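Local coordinates for glutathione S-transferase (PDB 4IKH), which binds glutathione and probably acts as a glutathione transferase, at residues Gly172-Ile176 and Arg215-Phe220; Tyr47-Arg51 and Gly229-Pro233. All blocks are in the same frame, centred on the assembly; numbering follows the deposited sequence.

Interaction 1: Gly172-Ile176 and Arg215-Phe220; sequences GREWI and RVLAKF
One face of the Trp175 indole is roofed by Lys219 of the helix: Lys219 CE lies 3.8 Å from Trp175 CZ2, giving a CH-pi contact with the six-membered ring, while the ammonium stands over the five-membered ring in a cation-pi contact, Lys219 NZ 4.5 Å from that Trp175 centroid and 14° off the normal. Val216 CG1 reaches the indole obliquely, 3.4 Å from Trp175 CE3. Where the two aromatic residues approach, Trp175 CZ3 lies at the edge of the Phe220 ring.

At the Arg215 guanidinium, Val216 CG2 of the same helix sits over one face, and at the edge, near the plane, lies Arg173 O. Arg215 NH1 and NH2 grip Arg173 O end-on, at 2.7 and 3.0 Å, the NH1 bond being the straighter at 147°. The bend at chi3 (51°) turns the otherwise extended arginine back toward the loop, and a salt bridge from NH2 to Glu212 gives its charge a second partner. With an alanine in place of the arginine both donors are gone, and Arg173 O would probably lose these partners and Glu212 its charged mate.

At the next carbonyl of the loop, Lys219 NZ donates to Glu174 O at 2.6 Å, so the same ammonium serves both a carbonyl and the indole face. Two basic side chains one turn apart thus take up successive carbonyls of the loop between helices 150-170 and 183-196, where Glu174 and Trp175 form a classic beta bulge opposite Gly178, and tie it to helix 211-220 in the all-helical C-terminal domain of the GST fold.

Interaction 2: Tyr47-Arg51 and Gly229-Pro233; sequences YEAHR and GLEIP
This is a small, mainly apolar surface contact of the GST fold, between an outermost strand of the thioredoxin-like N-terminal domain and the C-terminal tail: Tyr47, Ala49 and Arg51 on strand 47-51 receive Ile232 and Pro233 of the tail that follows helix 224-229. The tail leaves that helix through a type I turn from Gly229 to Ile232, and a cis peptide bond precedes Pro233. Tyr47 and Ala49, two apart on the strand, both direct their CB atoms toward the tail.

Ala49 CB meets both residues, 4.0 Å from Ile232 CG2 and equally far from Pro233 CB. Tyr47 and Ile232 come from opposite directions. The ring of Tyr47 presents its edge to Ile232 CG2, and Tyr47 OH lies 3.2 Å from Ile232 CD1, a van der Waals touch; the polar partner of that hydroxyl is Glu41 on helix 31-43, which Ile232 also touches. With chi1 at 73°, Tyr47 CG sits between the backbone N and the carbonyl carbon, and the ring is carried across to this meeting.

The proline ring packs over the strand's end, Pro233 CG lying 3.6 Å from Arg51 CA and 3.9 Å from Arg51 CB. Pro29, in the loop after strand 23-27, also touches Pro233. Arg51 runs alongside the proline with its CG anti to the backbone N (chi1 -178°), and a bend farther out at chi3 brings the edge of its guanidinium to the tail's carbonyl: Arg51 NE donates to Pro233 O at 3.1 Å, with an N-H...O angle of 160° and the oxygen near the guanidinium plane.

In the fold
Interaction 1 stays within the helical C-terminal domain, whereas interaction 2 joins the last modelled residues back to the N-terminal sheet, so that along the chain the first is nested inside the loop closed by the second. They share no secondary-structure element, and their centres lie 24 Å apart. Interaction 1 is partly buried and mixes an aromatic and aliphatic core with charged donors aimed at backbone carbonyls; interaction 2 is a surface contact, mostly aliphatic, with a single arginine bond. The arginine grip on a main-chain oxygen is thus two-pronged in interaction 1 and single in interaction 2.

Interaction 1: Gly172-Ile176 and Arg215-Phe220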
loop_
_atom_site.group_PDB
_atom_site.type_symbol
_atom_site.label_atom_id
_atom_site.label_comp_id
_atom_site.label_asym_id
_atom_site.label_seq_id
_atom_site.Cartn_x
_atom_site.Cartn_y
_atom_site.Cartn_z
ATOM N N GLY A 172 -21.847 5.548 -11.742
ATOM C CA GLY A 172 -21.818 6.693 -12.634
ATOM C C GLY A 172 -20.461 7.010 -13.245
ATOM O O GLY A 172 -20.328 7.996 -13.958
ATOM N N ARG A 173 -19.454 6.183 -12.974
ATOM C CA ARG A 173 -18.126 6.429 -13.528
ATOM C C ARG A 173 -17.713 5.365 -14.534
ATOM O O ARG A 173 -18.051 4.191 -14.388
ATOM C CB ARG A 173 -17.072 6.496 -12.411
ATOM C CG ARG A 173 -17.359 7.514 -11.327
ATOM C CD ARG A 173 -16.228 7.562 -10.302
ATOM N NE ARG A 173 -16.511 8.539 -9.257
ATOM C CZ ARG A 173 -15.676 9.503 -8.882
ATOM N NH1 ARG A 173 -14.485 9.622 -9.457
ATOM N NH2 ARG A 173 -16.035 10.348 -7.922
ATOM N N GLU A 174 -16.960 5.779 -15.546
ATOM C CA GLU A 174 -16.361 4.837 -16.483
ATOM C C GLU A 174 -15.269 3.982 -15.836
ATOM O O GLU A 174 -15.204 2.769 -16.054
ATOM C CB GLU A 174 -15.771 5.599 -17.657
ATOM C CG GLU A 174 -16.820 6.344 -18.463
ATOM C CD GLU A 174 -16.273 6.812 -19.786
ATOM O OE1 GLU A 174 -15.579 6.004 -20.442
ATOM O OE2 GLU A 174 -16.520 7.979 -20.164
ATOM N N TRP A 175 -14.400 4.634 -15.059
ATOM C CA TRP A 175 -13.308 3.966 -14.348
ATOM C C TRP A 175 -13.183 4.574 -12.958
ATOM O O TRP A 175 -13.917 5.500 -12.616
ATOM C CB TRP A 175 -11.978 4.167 -15.083
ATOM C CG TRP A 175 -11.978 3.689 -16.516
ATOM C CD1 TRP A 175 -12.130 4.453 -17.642
ATOM C CD2 TRP A 175 -11.794 2.344 -16.966
ATOM N NE1 TRP A 175 -12.064 3.655 -18.766
ATOM C CE2 TRP A 175 -11.855 2.358 -18.376
ATOM C CE3 TRP A 175 -11.578 1.124 -16.311
ATOM C CZ2 TRP A 175 -11.720 1.194 -19.142
ATOM C CZ3 TRP A 175 -11.449 -0.026 -17.069
ATOM C CH2 TRP A 175 -11.514 0.017 -18.470
ATOM N N ILE A 176 -12.236 4.078 -12.167
ATOM C CA ILE A 176 -12.030 4.587 -10.813
ATOM C C ILE A 176 -11.898 6.114 -10.754
ATOM O O ILE A 176 -12.519 6.758 -9.905
ATOM C CB ILE A 176 -10.812 3.897 -10.136
ATOM C CG1 ILE A 176 -11.123 2.408 -9.908
ATOM C CG2 ILE A 176 -10.455 4.610 -8.833
ATOM C CD1 ILE A 176 -9.933 1.531 -9.480
ATOM N N ARG A 215 -19.177 -4.394 -13.830
ATOM C CA ARG A 215 -19.179 -3.621 -15.070
ATOM C C ARG A 215 -17.762 -3.206 -15.474
ATOM O O ARG A 215 -17.327 -3.479 -16.598
ATOM C CB ARG A 215 -20.079 -2.385 -14.959
ATOM C CG ARG A 215 -19.924 -1.419 -16.133
ATOM C CD ARG A 215 -20.808 -0.174 -16.001
ATOM N NE ARG A 215 -20.651 0.486 -14.700
ATOM C CZ ARG A 215 -19.790 1.470 -14.455
ATOM N NH1 ARG A 215 -18.996 1.921 -15.425
ATOM N NH2 ARG A 215 -19.722 2.011 -13.240
ATOM N N VAL A 216 -17.035 -2.565 -14.556
ATOM C CA VAL A 216 -15.728 -2.023 -14.896
ATOM C C VAL A 216 -14.706 -3.149 -15.108
ATOM O O VAL A 216 -13.848 -3.061 -15.983
ATOM C CB VAL A 216 -15.241 -1.007 -13.837
ATOM C CG1 VAL A 216 -13.929 -0.361 -14.272
ATOM C CG2 VAL A 216 -16.307 0.066 -13.613
ATOM N N LEU A 217 -14.822 -4.214 -14.323
ATOM C CA LEU A 217 -14.001 -5.410 -14.514
ATOM C C LEU A 217 -14.201 -5.982 -15.913
ATOM O O LEU A 217 -13.227 -6.339 -16.586
ATOM C CB LEU A 217 -14.357 -6.480 -13.484
ATOM C CG LEU A 217 -13.612 -7.813 -13.650
ATOM C CD1 LEU A 217 -12.138 -7.645 -13.295
ATOM C CD2 LEU A 217 -14.226 -8.905 -12.800
ATOM N N ALA A 218 -15.462 -6.068 -16.350
ATOM C CA ALA A 218 -15.753 -6.570 -17.681
ATOM C C ALA A 218 -15.052 -5.703 -18.722
ATOM O O ALA A 218 -14.482 -6.220 -19.687
ATOM C CB ALA A 218 -17.273 -6.619 -17.939
ATOM N N LYS A 219 -15.079 -4.389 -18.520
ATOM C CA LYS A 219 -14.459 -3.468 -19.470
ATOM C C LYS A 219 -12.942 -3.602 -19.465
ATOM O O LYS A 219 -12.289 -3.461 -20.502
ATOM C CB LYS A 219 -14.843 -2.028 -19.137
ATOM C CG LYS A 219 -15.724 -1.365 -20.148
ATOM C CD LYS A 219 -16.432 -0.182 -19.531
ATOM C CE LYS A 219 -15.465 0.870 -19.069
ATOM N NZ LYS A 219 -16.205 1.904 -18.296
ATOM N N PHE A 220 -12.394 -3.868 -18.283
ATOM C CA PHE A 220 -10.958 -4.032 -18.085
ATOM C C PHE A 220 -10.376 -5.211 -18.872
ATOM O O PHE A 220 -9.398 -5.055 -19.606
ATOM C CB PHE A 220 -10.687 -4.216 -16.587
ATOM C CG PHE A 220 -9.235 -4.299 -16.229
ATOM C CD1 PHE A 220 -8.423 -3.174 -16.296
ATOM C CD2 PHE A 220 -8.686 -5.493 -15.779
ATOM C CE1 PHE A 220 -7.069 -3.249 -15.937
ATOM C CE2 PHE A 220 -7.343 -5.574 -15.425
ATOM C CZ PHE A 220 -6.536 -4.446 -15.510
#

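Interaction 2: Tyr47-Arg51 and Gly229-Pro233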
loop_
_atom_site.group_PDB
_atom_site.type_symbol
_atom_site.label_atom_id
_atom_site.label_comp_id
_atom_site.label_asym_id
_atom_site.label_seq_id
_atom_site.Cartn_x
_atom_site.Cartn_y
_atom_site.Cartn_z
ATOM N N TYR A 47 10.013 -4.223 -23.121
ATOM C CA TYR A 47 10.478 -4.909 -21.926
ATOM C C TYR A 47 10.706 -6.391 -22.193
ATOM O O TYR A 47 10.224 -6.935 -23.188
ATOM C CB TYR A 47 9.477 -4.733 -20.776
ATOM C CG TYR A 47 8.202 -5.540 -20.929
ATOM C CD1 TYR A 47 7.153 -5.072 -21.710
ATOM C CD2 TYR A 47 8.051 -6.773 -20.291
ATOM C CE1 TYR A 47 5.990 -5.798 -21.855
ATOM C CE2 TYR A 47 6.887 -7.513 -20.432
ATOM C CZ TYR A 47 5.860 -7.014 -21.215
ATOM O OH TYR A 47 4.690 -7.723 -21.368
ATOM N N GLU A 48 11.437 -7.037 -21.286
ATOM C CA GLU A 48 11.690 -8.471 -21.356
ATOM C C GLU A 48 11.179 -9.145 -20.090
ATOM O O GLU A 48 11.437 -8.674 -18.985
ATOM C CB GLU A 48 13.186 -8.742 -21.517
ATOM C CG GLU A 48 13.574 -10.199 -21.340
ATOM C CD GLU A 48 15.031 -10.457 -21.660
ATOM O OE1 GLU A 48 15.784 -9.475 -21.859
ATOM O OE2 GLU A 48 15.416 -11.643 -21.719
ATOM N N ALA A 49 10.463 -10.252 -20.247
ATOM C CA ALA A 49 9.837 -10.900 -19.101
ATOM C C ALA A 49 10.510 -12.208 -18.704
ATOM O O ALA A 49 10.813 -13.050 -19.549
ATOM C CB ALA A 49 8.355 -11.123 -19.360
ATOM N N HIS A 50 10.729 -12.370 -17.405
ATOM C CA HIS A 50 11.305 -13.592 -16.872
ATOM C C HIS A 50 10.380 -14.195 -15.832
ATOM O O HIS A 50 9.988 -13.527 -14.872
ATOM C CB HIS A 50 12.671 -13.304 -16.258
ATOM C CG HIS A 50 13.635 -12.676 -17.212
ATOM N ND1 HIS A 50 14.383 -13.413 -18.108
ATOM C CD2 HIS A 50 13.971 -11.381 -17.418
ATOM C CE1 HIS A 50 15.136 -12.597 -18.821
ATOM N NE2 HIS A 50 14.906 -11.358 -18.423
ATOM N N ARG A 51 10.028 -15.458 -16.031
ATOM C CA ARG A 51 9.164 -16.165 -15.102
ATOM C C ARG A 51 9.935 -16.597 -13.857
ATOM O O ARG A 51 10.908 -17.351 -13.943
ATOM C CB ARG A 51 8.535 -17.374 -15.799
ATOM C CG ARG A 51 7.561 -18.172 -14.954
ATOM C CD ARG A 51 6.898 -19.250 -15.799
ATOM N NE ARG A 51 5.453 -19.072 -15.900
ATOM C CZ ARG A 51 4.569 -19.748 -15.175
ATOM N NH1 ARG A 51 3.269 -19.527 -15.329
ATOM N NH2 ARG A 51 4.986 -20.652 -14.295
ATOM N N GLY A 229 -1.298 -8.972 -21.073
ATOM C CA GLY A 229 -0.612 -8.880 -19.790
ATOM C C GLY A 229 -1.009 -9.933 -18.766
ATOM O O GLY A 229 -0.206 -10.297 -17.898
ATOM N N LEU A 230 -2.241 -10.426 -18.863
ATOM C CA LEU A 230 -2.755 -11.398 -17.899
ATOM C C LEU A 230 -2.030 -12.741 -17.981
ATOM O O LEU A 230 -1.983 -13.489 -16.997
ATOM C CB LEU A 230 -4.262 -11.589 -18.087
ATOM C CG LEU A 230 -5.171 -10.471 -17.580
ATOM C CD1 LEU A 230 -6.568 -10.603 -18.156
ATOM C CD2 LEU A 230 -5.224 -10.500 -16.064
ATOM N N GLU A 231 -1.453 -13.034 -19.146
ATOM C CA GLU A 231 -0.762 -14.308 -19.365
ATOM C C GLU A 231 0.756 -14.208 -19.207
ATOM O O GLU A 231 1.473 -15.196 -19.392
ATOM C CB GLU A 231 -1.078 -14.849 -20.761
ATOM C CG GLU A 231 -2.519 -14.659 -21.191
ATOM C CD GLU A 231 -3.501 -15.449 -20.340
ATOM O OE1 GLU A 231 -3.065 -16.396 -19.647
ATOM O OE2 GLU A 231 -4.709 -15.123 -20.367
ATOM N N ILE A 232 1.238 -13.020 -18.855
ATOM C CA ILE A 232 2.666 -12.733 -18.874
ATOM C C ILE A 232 3.305 -12.727 -17.475
ATOM O O ILE A 232 2.804 -12.071 -16.564
ATOM C CB ILE A 232 2.924 -11.395 -19.593
ATOM C CG1 ILE A 232 2.443 -11.490 -21.043
ATOM C CG2 ILE A 232 4.390 -11.015 -19.536
ATOM C CD1 ILE A 232 2.883 -10.338 -21.932
ATOM N N PRO A 233 4.423 -13.459 -17.306
ATOM C CA PRO A 233 5.051 -14.311 -18.328
ATOM C C PRO A 233 4.459 -15.723 -18.382
ATOM O O PRO A 233 4.643 -16.509 -17.449
ATOM C CB PRO A 233 6.518 -14.357 -17.888
ATOM C CG PRO A 233 6.467 -14.182 -16.403
ATOM C CD PRO A 233 5.283 -13.291 -16.117
#